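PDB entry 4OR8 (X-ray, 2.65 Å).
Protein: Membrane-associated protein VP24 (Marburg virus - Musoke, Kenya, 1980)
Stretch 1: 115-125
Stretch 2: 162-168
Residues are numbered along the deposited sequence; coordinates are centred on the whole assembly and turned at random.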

# COMPACT_ATOMS: atom_id res chain seq x y z
N ALA B 115 5.76 -14.29 -11.87
CA ALA B 115 5.04 -15.23 -11.02
C ALA B 115 4.81 -16.56 -11.72
O ALA B 115 4.91 -17.63 -11.11
CB ALA B 115 3.72 -14.65 -10.58
N LEU B 116 4.51 -16.50 -13.02
CA LEU B 116 4.30 -17.72 -13.80
C LEU B 116 5.56 -18.58 -13.90
O LEU B 116 5.47 -19.76 -14.25
CB LEU B 116 3.80 -17.38 -15.21
CG LEU B 116 2.30 -17.34 -15.47
CD1 LEU B 116 1.58 -16.43 -14.49
CD2 LEU B 116 2.03 -16.89 -16.90
N LYS B 117 6.72 -18.01 -13.60
CA LYS B 117 7.96 -18.78 -13.67
C LYS B 117 8.43 -19.21 -12.28
O LYS B 117 9.53 -19.73 -12.14
CB LYS B 117 9.07 -18.02 -14.40
CG LYS B 117 8.74 -17.66 -15.85
CD LYS B 117 8.42 -18.89 -16.69
CE LYS B 117 9.65 -19.78 -16.85
NZ LYS B 117 9.35 -21.01 -17.63
N ASP B 118 7.59 -19.00 -11.26
CA ASP B 118 7.92 -19.41 -9.89
C ASP B 118 8.20 -20.91 -9.82
O ASP B 118 7.43 -21.72 -10.34
CB ASP B 118 6.81 -19.02 -8.91
CG ASP B 118 7.27 -19.06 -7.45
OD1 ASP B 118 8.26 -18.36 -7.12
OD2 ASP B 118 6.66 -19.78 -6.63
N GLN B 119 9.29 -21.28 -9.16
CA GLN B 119 9.72 -22.67 -9.08
C GLN B 119 8.73 -23.56 -8.32
O GLN B 119 8.65 -24.77 -8.57
CB GLN B 119 11.11 -22.78 -8.43
CG GLN B 119 11.19 -22.29 -6.98
CD GLN B 119 11.21 -20.77 -6.86
OE1 GLN B 119 11.67 -20.06 -7.77
NE2 GLN B 119 10.71 -20.25 -5.74
N GLU B 120 7.99 -22.96 -7.41
CA GLU B 120 7.05 -23.71 -6.59
C GLU B 120 5.78 -24.00 -7.38
O GLU B 120 5.04 -24.93 -7.07
CB GLU B 120 6.72 -22.92 -5.32
CG GLU B 120 6.07 -23.74 -4.22
CD GLU B 120 6.03 -23.00 -2.90
OE1 GLU B 120 6.44 -21.82 -2.87
OE2 GLU B 120 5.60 -23.60 -1.89
N LEU B 121 5.54 -23.19 -8.41
CA LEU B 121 4.36 -23.35 -9.25
C LEU B 121 4.56 -24.37 -10.36
O LEU B 121 3.67 -25.17 -10.65
CB LEU B 121 3.97 -22.00 -9.86
CG LEU B 121 2.89 -22.03 -10.94
CD1 LEU B 121 1.63 -22.73 -10.43
CD2 LEU B 121 2.56 -20.63 -11.40
N GLN B 122 5.74 -24.35 -10.97
CA GLN B 122 6.03 -25.17 -12.13
C GLN B 122 6.47 -26.57 -11.73
O GLN B 122 6.93 -27.36 -12.56
CB GLN B 122 7.12 -24.49 -12.95
CG GLN B 122 6.68 -23.16 -13.50
CD GLN B 122 7.79 -22.47 -14.21
OE1 GLN B 122 8.93 -22.45 -13.74
NE2 GLN B 122 7.49 -21.91 -15.38
N GLN B 123 6.30 -26.88 -10.46
CA GLN B 123 6.79 -28.14 -9.93
C GLN B 123 5.68 -29.19 -9.95
O GLN B 123 5.94 -30.39 -10.07
CB GLN B 123 7.40 -27.91 -8.54
CG GLN B 123 7.12 -28.98 -7.53
CD GLN B 123 5.85 -28.72 -6.75
OE1 GLN B 123 5.07 -27.83 -7.10
NE2 GLN B 123 5.64 -29.49 -5.69
N SER B 124 4.43 -28.73 -9.90
CA SER B 124 3.28 -29.64 -9.91
C SER B 124 2.46 -29.54 -11.20
O SER B 124 1.33 -30.03 -11.26
CB SER B 124 2.38 -29.37 -8.71
OG SER B 124 1.97 -28.02 -8.67
N LEU B 125 3.03 -28.91 -12.22
CA LEU B 125 2.38 -28.81 -13.52
C LEU B 125 2.84 -29.95 -14.42
O LEU B 125 3.99 -30.38 -14.36
CB LEU B 125 2.72 -27.48 -14.19
CG LEU B 125 2.39 -26.20 -13.43
CD1 LEU B 125 2.81 -24.98 -14.25
CD2 LEU B 125 0.91 -26.14 -13.10
N ASP B 162 -7.84 -28.84 -13.19
CA ASP B 162 -6.79 -29.00 -12.19
C ASP B 162 -5.62 -28.06 -12.43
O ASP B 162 -5.15 -27.38 -11.51
CB ASP B 162 -6.29 -30.44 -12.16
CG ASP B 162 -7.11 -31.32 -11.24
OD1 ASP B 162 -8.23 -30.92 -10.87
OD2 ASP B 162 -6.62 -32.42 -10.88
N MET B 163 -5.14 -28.02 -13.67
CA MET B 163 -4.02 -27.16 -14.04
C MET B 163 -4.36 -25.68 -13.92
O MET B 163 -3.52 -24.87 -13.55
CB MET B 163 -3.52 -27.50 -15.44
CG MET B 163 -2.80 -28.84 -15.52
SD MET B 163 -1.28 -28.85 -14.53
CE MET B 163 -1.36 -30.49 -13.81
N PHE B 164 -5.60 -25.33 -14.23
CA PHE B 164 -6.08 -23.97 -14.06
C PHE B 164 -6.10 -23.61 -12.58
O PHE B 164 -5.66 -22.53 -12.18
CB PHE B 164 -7.48 -23.83 -14.65
CG PHE B 164 -8.08 -22.46 -14.49
CD1 PHE B 164 -8.87 -22.16 -13.39
CD2 PHE B 164 -7.85 -21.47 -15.43
CE1 PHE B 164 -9.42 -20.90 -13.24
CE2 PHE B 164 -8.40 -20.21 -15.29
CZ PHE B 164 -9.18 -19.93 -14.19
N LYS B 165 -6.62 -24.52 -11.76
CA LYS B 165 -6.72 -24.32 -10.33
C LYS B 165 -5.34 -24.11 -9.72
O LYS B 165 -5.12 -23.17 -8.95
CB LYS B 165 -7.39 -25.52 -9.67
CG LYS B 165 -8.49 -25.16 -8.69
CD LYS B 165 -9.81 -24.94 -9.40
CE LYS B 165 -10.40 -26.26 -9.85
NZ LYS B 165 -10.64 -27.17 -8.69
N ILE B 166 -4.41 -24.99 -10.08
CA ILE B 166 -3.05 -24.92 -9.58
C ILE B 166 -2.37 -23.62 -10.01
O ILE B 166 -1.68 -22.97 -9.21
CB ILE B 166 -2.21 -26.13 -10.06
CG1 ILE B 166 -2.73 -27.41 -9.41
CG2 ILE B 166 -0.74 -25.94 -9.74
CD1 ILE B 166 -1.98 -28.65 -9.83
N LEU B 167 -2.59 -23.23 -11.26
CA LEU B 167 -2.00 -22.01 -11.80
C LEU B 167 -2.42 -20.78 -11.01
O LEU B 167 -1.58 -19.94 -10.69
CB LEU B 167 -2.38 -21.84 -13.27
CG LEU B 167 -1.79 -20.58 -13.91
CD1 LEU B 167 -0.27 -20.64 -13.86
CD2 LEU B 167 -2.29 -20.40 -15.33
N MET B 168 -3.70 -20.68 -10.68
CA MET B 168 -4.20 -19.56 -9.89
C MET B 168 -3.66 -19.61 -8.47
O MET B 168 -3.25 -18.60 -7.92
CB MET B 168 -5.73 -19.55 -9.88
CG MET B 168 -6.37 -19.53 -11.26
SD MET B 168 -5.86 -18.12 -12.27
CE MET B 168 -5.31 -18.97 -13.75

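What stands out in this contact is that no hydrogen bond crosses it: an irregular, turn-rich segment lies against one side of a helix, the closest approaches are mostly between apolar side chains, and 335 Å² is buried in total. Each stretch instead satisfies part of its backbone internally. In the helix, Ile 166 N donates to Asp 162 O, Leu 167 N to Met 163 O and Met 168 N to Phe 164 O. In the other stretch, a type I turn from Ala 115 to Asp 118 is closed by Asp 118 N bonding to Ala 115 O at 3.0 Å, and Asp 118 O then accepts from the backbone N atoms of both Leu 121 and Gln 122. A second type I turn spans Leu 121 to Ser 124. Leu 121 opens this turn and Leu 125 follows it; both side chains reach the helix.

The helix meets these leucines with Met 163, Ile 166 and Leu 167. Ile 166 and Leu 167 lie three and four positions after Met 163, about one helical turn, which places all three on a common side. Of the three, Ile 166 alone has its CA-to-CB bond directed toward the loop. Its branched side chain carries a methyl, CG2, close to the backbone, and this one atom serves three neighbours: Leu 125 CD2 lies 3.7 Å from Ile 166 CG2, Leu 121 CD1 lies 4.0 Å from the same CG2, and Ser 124 OG approaches it at 3.6 Å. Serine, small and polar, suits this partly exposed margin: it fits against the methyl, and a hydroxyl is at home near solvent.

Leu 121 uses both of its methyls. CD1 lies 3.5 Å from Ile 166 O, and CD2 makes the closer approach to Leu 167, 3.7 Å from its CD1. A forked leucine can thus touch two successive helix residues at once. Leu 167 CD1 also comes 4.5 Å from Leu 116 CG, a looser approach that extends the apolar patch to the first turn.

At the other end, the CA atoms of Leu 125 and Met 163 are 6.6 Å apart. The CA-to-CB bond of Leu 125 points sideways but the end of its side chain comes nearer, so that one methyl, CD2, lies 3.8 Å from Met 163 SD as well as within reach of Ile 166 CG2, as suits a buried apolar residue. The long, unbranched methionine starts sideways to the loop but bends through chi1 and chi2 both in m, bringing its end nearer; its terminal CE sits 3.7 Å from Ser 124 O. Phe 164, by contrast, points away from the loop and takes no part in the contact.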